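Local coordinates for beta-galactosidase (Marinomonas sp. ef1, PDB 6Y2K), which hydrolyses terminal non-reducing beta-D-galactose residues from beta-D-galactosides, as a cold-active GH42 enzyme that assembles into a hexamer, at residues V289-A294 against G609-E614. Sequence-based numbering, arbitrary orientation.
Sequences VGHPDA and GVRVRE
A buried, bidentate salt bridge joins the (beta/alpha)8 barrel to the small antiparallel sheet near the C-terminus: Arg611, on edge strand 610-615, reaches the type I turn His291-Ala294 in the loop ahead of helix 294-305. The guanidinium meets Asp293 side-on. NE gives a nearly straight bond to the syn lone pair of OD1 (Arg611 NE to Asp293 OD1 2.8 Å, N-H...O 173°), while NH2 reaches OD2 from above the carboxylate plane (Arg611 NH2 to Asp293 OD2 2.9 Å). Both oxygens lie close to the guanidinium plane, yet the two flat groups are turned 35° apart, so the pairing is twisted. Arginine suits this place because its third nitrogen has its own task: the chain bends at chi2 (-71°) and brings NH1 back to its neighbour's carbonyl (Arg611 NH1 to Val610 O 3.0 Å), which helps fix the rotation of the flat group. Proline supplies a rigid apolar lid, its CB sitting over the centre of one guanidinium face (Pro292 CB to Arg611 CZ 3.5 Å), and its ring also suits the first corner of the turn. Within the turn, the His291 ring accepts the backbone N-H of Asp293 at ND1 (3.2 Å from Asp293 N), while NE2 is hydrogen-bonded to OE1 of Glu444. Gly609, just before the strand, has a positive phi that favours glycine, with its CA near Pro292 CG. An alanine in place of Arg611 would remove both bonds to Asp293 and the packing on Pro292, and would probably leave the carboxylate more dependent on Arg447 and the turn less firmly joined to the strand. Helix 435-448 borders the same site, where its Arg447 makes a second salt bridge to Asp293 OD1 and bonds Pro292 O, while strand 618-623 pairs with the backbone of Arg611 through Phe622.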
ATOM      1  N   VAL A 289      15.482  -6.902 -23.313  1.00 14.56           N
ATOM      2  CA  VAL A 289      15.057  -7.207 -24.696  1.00 14.62           C
ATOM      3  C   VAL A 289      14.347  -6.080 -25.461  1.00 14.73           C
ATOM      4  O   VAL A 289      14.199  -6.163 -26.690  1.00 14.86           O
ATOM      5  CB  VAL A 289      14.166  -8.472 -24.740  1.00 14.85           C
ATOM      6  CG1 VAL A 289      14.960  -9.687 -24.269  1.00 15.10           C
ATOM      7  CG2 VAL A 289      12.896  -8.302 -23.907  1.00 14.88           C
ATOM      8  N   GLY A 290      13.890  -5.043 -24.757  1.00 14.33           N
ATOM      9  CA  GLY A 290      13.078  -3.996 -25.365  1.00 14.02           C
ATOM     10  C   GLY A 290      11.623  -4.403 -25.428  1.00 14.05           C
ATOM     11  O   GLY A 290      11.287  -5.576 -25.286  1.00 13.50           O
ATOM     12  N   HIS A 291      10.745  -3.427 -25.632  1.00 14.25           N
ATOM     13  CA  HIS A 291       9.318  -3.703 -25.714  1.00 14.11           C
ATOM     14  C   HIS A 291       9.068  -4.564 -26.956  1.00 13.96           C
ATOM     15  O   HIS A 291       9.735  -4.366 -27.977  1.00 14.19           O
ATOM     16  CB  HIS A 291       8.510  -2.403 -25.777  1.00 14.07           C
ATOM     17  CG  HIS A 291       7.032  -2.610 -25.728  1.00 14.06           C
ATOM     18  ND1 HIS A 291       6.267  -2.781 -26.866  1.00 14.30           N
ATOM     19  CD2 HIS A 291       6.172  -2.662 -24.682  1.00 14.30           C
ATOM     20  CE1 HIS A 291       5.001  -2.944 -26.516  1.00 14.42           C
ATOM     21  NE2 HIS A 291       4.916  -2.874 -25.197  1.00 14.12           N
ATOM     22  N   PRO A 292       8.131  -5.534 -26.879  1.00 14.01           N
ATOM     23  CA  PRO A 292       7.900  -6.446 -28.028  1.00 13.99           C
ATOM     24  C   PRO A 292       7.578  -5.804 -29.387  1.00 14.21           C
ATOM     25  O   PRO A 292       7.788  -6.447 -30.428  1.00 14.44           O
ATOM     26  CB  PRO A 292       6.710  -7.274 -27.559  1.00 14.00           C
ATOM     27  CG  PRO A 292       6.897  -7.345 -26.085  1.00 13.80           C
ATOM     28  CD  PRO A 292       7.350  -5.968 -25.705  1.00 13.55           C
ATOM     29  N   ASP A 293       7.086  -4.561 -29.374  1.00 14.03           N
ATOM     30  CA  ASP A 293       6.748  -3.806 -30.585  1.00 14.37           C
ATOM     31  C   ASP A 293       7.674  -2.637 -30.935  1.00 14.07           C
ATOM     32  O   ASP A 293       7.393  -1.894 -31.883  1.00 14.03           O
ATOM     33  CB  ASP A 293       5.310  -3.301 -30.462  1.00 14.46           C
ATOM     34  CG  ASP A 293       4.347  -4.416 -30.171  1.00 15.06           C
ATOM     35  OD1 ASP A 293       4.463  -5.478 -30.851  1.00 14.59           O
ATOM     36  OD2 ASP A 293       3.507  -4.263 -29.245  1.00 14.64           O
ATOM     37  N   ALA A 294       8.779  -2.485 -30.213  1.00 13.95           N
ATOM     38  CA  ALA A 294       9.659  -1.338 -30.406  1.00 14.01           C
ATOM     39  C   ALA A 294      10.319  -1.375 -31.785  1.00 13.96           C
ATOM     40  O   ALA A 294      10.356  -0.366 -32.488  1.00 14.30           O
ATOM     41  CB  ALA A 294      10.710  -1.283 -29.307  1.00 13.97           C
ATOM     42  N   GLY A 609       4.038 -11.348 -23.953  1.00 16.94           N
ATOM     43  CA  GLY A 609       5.409 -11.251 -24.440  1.00 16.71           C
ATOM     44  C   GLY A 609       5.705 -11.992 -25.736  1.00 16.30           C
ATOM     45  O   GLY A 609       6.839 -11.962 -26.209  1.00 16.20           O
ATOM     46  N   VAL A 610       4.698 -12.644 -26.315  1.00 15.87           N
ATOM     47  CA  VAL A 610       4.862 -13.421 -27.545  1.00 15.59           C
ATOM     48  C   VAL A 610       4.339 -12.621 -28.739  1.00 15.13           C
ATOM     49  O   VAL A 610       3.375 -11.864 -28.624  1.00 15.41           O
ATOM     50  CB  VAL A 610       4.159 -14.800 -27.437  1.00 15.58           C
ATOM     51  CG1 VAL A 610       4.172 -15.550 -28.768  1.00 15.66           C
ATOM     52  CG2 VAL A 610       4.834 -15.643 -26.364  1.00 15.70           C
ATOM     53  N   ARG A 611       5.023 -12.760 -29.868  1.00 14.98           N
ATOM     54  CA  ARG A 611       4.660 -12.097 -31.105  1.00 14.83           C
ATOM     55  C   ARG A 611       4.887 -13.074 -32.244  1.00 15.57           C
ATOM     56  O   ARG A 611       5.716 -13.979 -32.129  1.00 15.79           O
ATOM     57  CB  ARG A 611       5.516 -10.846 -31.318  1.00 14.54           C
ATOM     58  CG  ARG A 611       5.306  -9.734 -30.290  1.00 14.42           C
ATOM     59  CD  ARG A 611       3.946  -9.088 -30.491  1.00 14.28           C
ATOM     60  NE  ARG A 611       3.753  -7.901 -29.671  1.00 14.32           N
ATOM     61  CZ  ARG A 611       3.361  -7.900 -28.395  1.00 14.60           C
ATOM     62  NH1 ARG A 611       3.135  -9.035 -27.729  1.00 14.82           N
ATOM     63  NH2 ARG A 611       3.214  -6.744 -27.764  1.00 14.67           N
ATOM     64  N   VAL A 612       4.137 -12.869 -33.325  1.00 16.23           N
ATOM     65  CA  VAL A 612       4.196 -13.697 -34.525  1.00 17.13           C
ATOM     66  C   VAL A 612       4.081 -12.795 -35.757  1.00 17.34           C
ATOM     67  O   VAL A 612       3.424 -11.744 -35.728  1.00 17.79           O
ATOM     68  CB  VAL A 612       3.069 -14.758 -34.537  1.00 17.37           C
ATOM     69  CG1 VAL A 612       3.051 -15.548 -35.842  1.00 18.53           C
ATOM     70  CG2 VAL A 612       3.247 -15.729 -33.391  1.00 17.73           C
ATOM     71  N   ARG A 613       4.746 -13.194 -36.829  1.00 17.45           N
ATOM     72  CA  ARG A 613       4.581 -12.535 -38.123  1.00 18.15           C
ATOM     73  C   ARG A 613       4.827 -13.556 -39.235  1.00 19.06           C
ATOM     74  O   ARG A 613       5.591 -14.504 -39.043  1.00 18.65           O
ATOM     75  CB  ARG A 613       5.524 -11.327 -38.258  1.00 17.86           C
ATOM     76  CG  ARG A 613       5.087 -10.372 -39.350  1.00 17.85           C
ATOM     77  CD  ARG A 613       5.889  -9.078 -39.411  1.00 17.47           C
ATOM     78  NE  ARG A 613       5.174  -8.119 -40.243  1.00 17.04           N
ATOM     79  CZ  ARG A 613       5.100  -8.144 -41.576  1.00 17.56           C
ATOM     80  NH1 ARG A 613       4.360  -7.227 -42.199  1.00 17.62           N
ATOM     81  NH2 ARG A 613       5.751  -9.062 -42.301  1.00 17.44           N
ATOM     82  N   GLU A 614       4.156 -13.366 -40.371  1.00 20.34           N
ATOM     83  CA  GLU A 614       4.282 -14.261 -41.524  1.00 22.09           C
ATOM     84  C   GLU A 614       4.960 -13.595 -42.714  1.00 21.46           C
ATOM     85  O   GLU A 614       4.758 -12.410 -42.967  1.00 21.09           O
ATOM     86  CB  GLU A 614       2.905 -14.740 -41.975  1.00 23.96           C
ATOM     87  CG  GLU A 614       2.137 -15.480 -40.895  1.00 26.55           C
ATOM     88  CD  GLU A 614       0.863 -16.138 -41.406  1.00 28.79           C
ATOM     89  OE1 GLU A 614       0.265 -16.908 -40.629  1.00 31.70           O
ATOM     90  OE2 GLU A 614       0.464 -15.903 -42.575  1.00 30.35           O
TER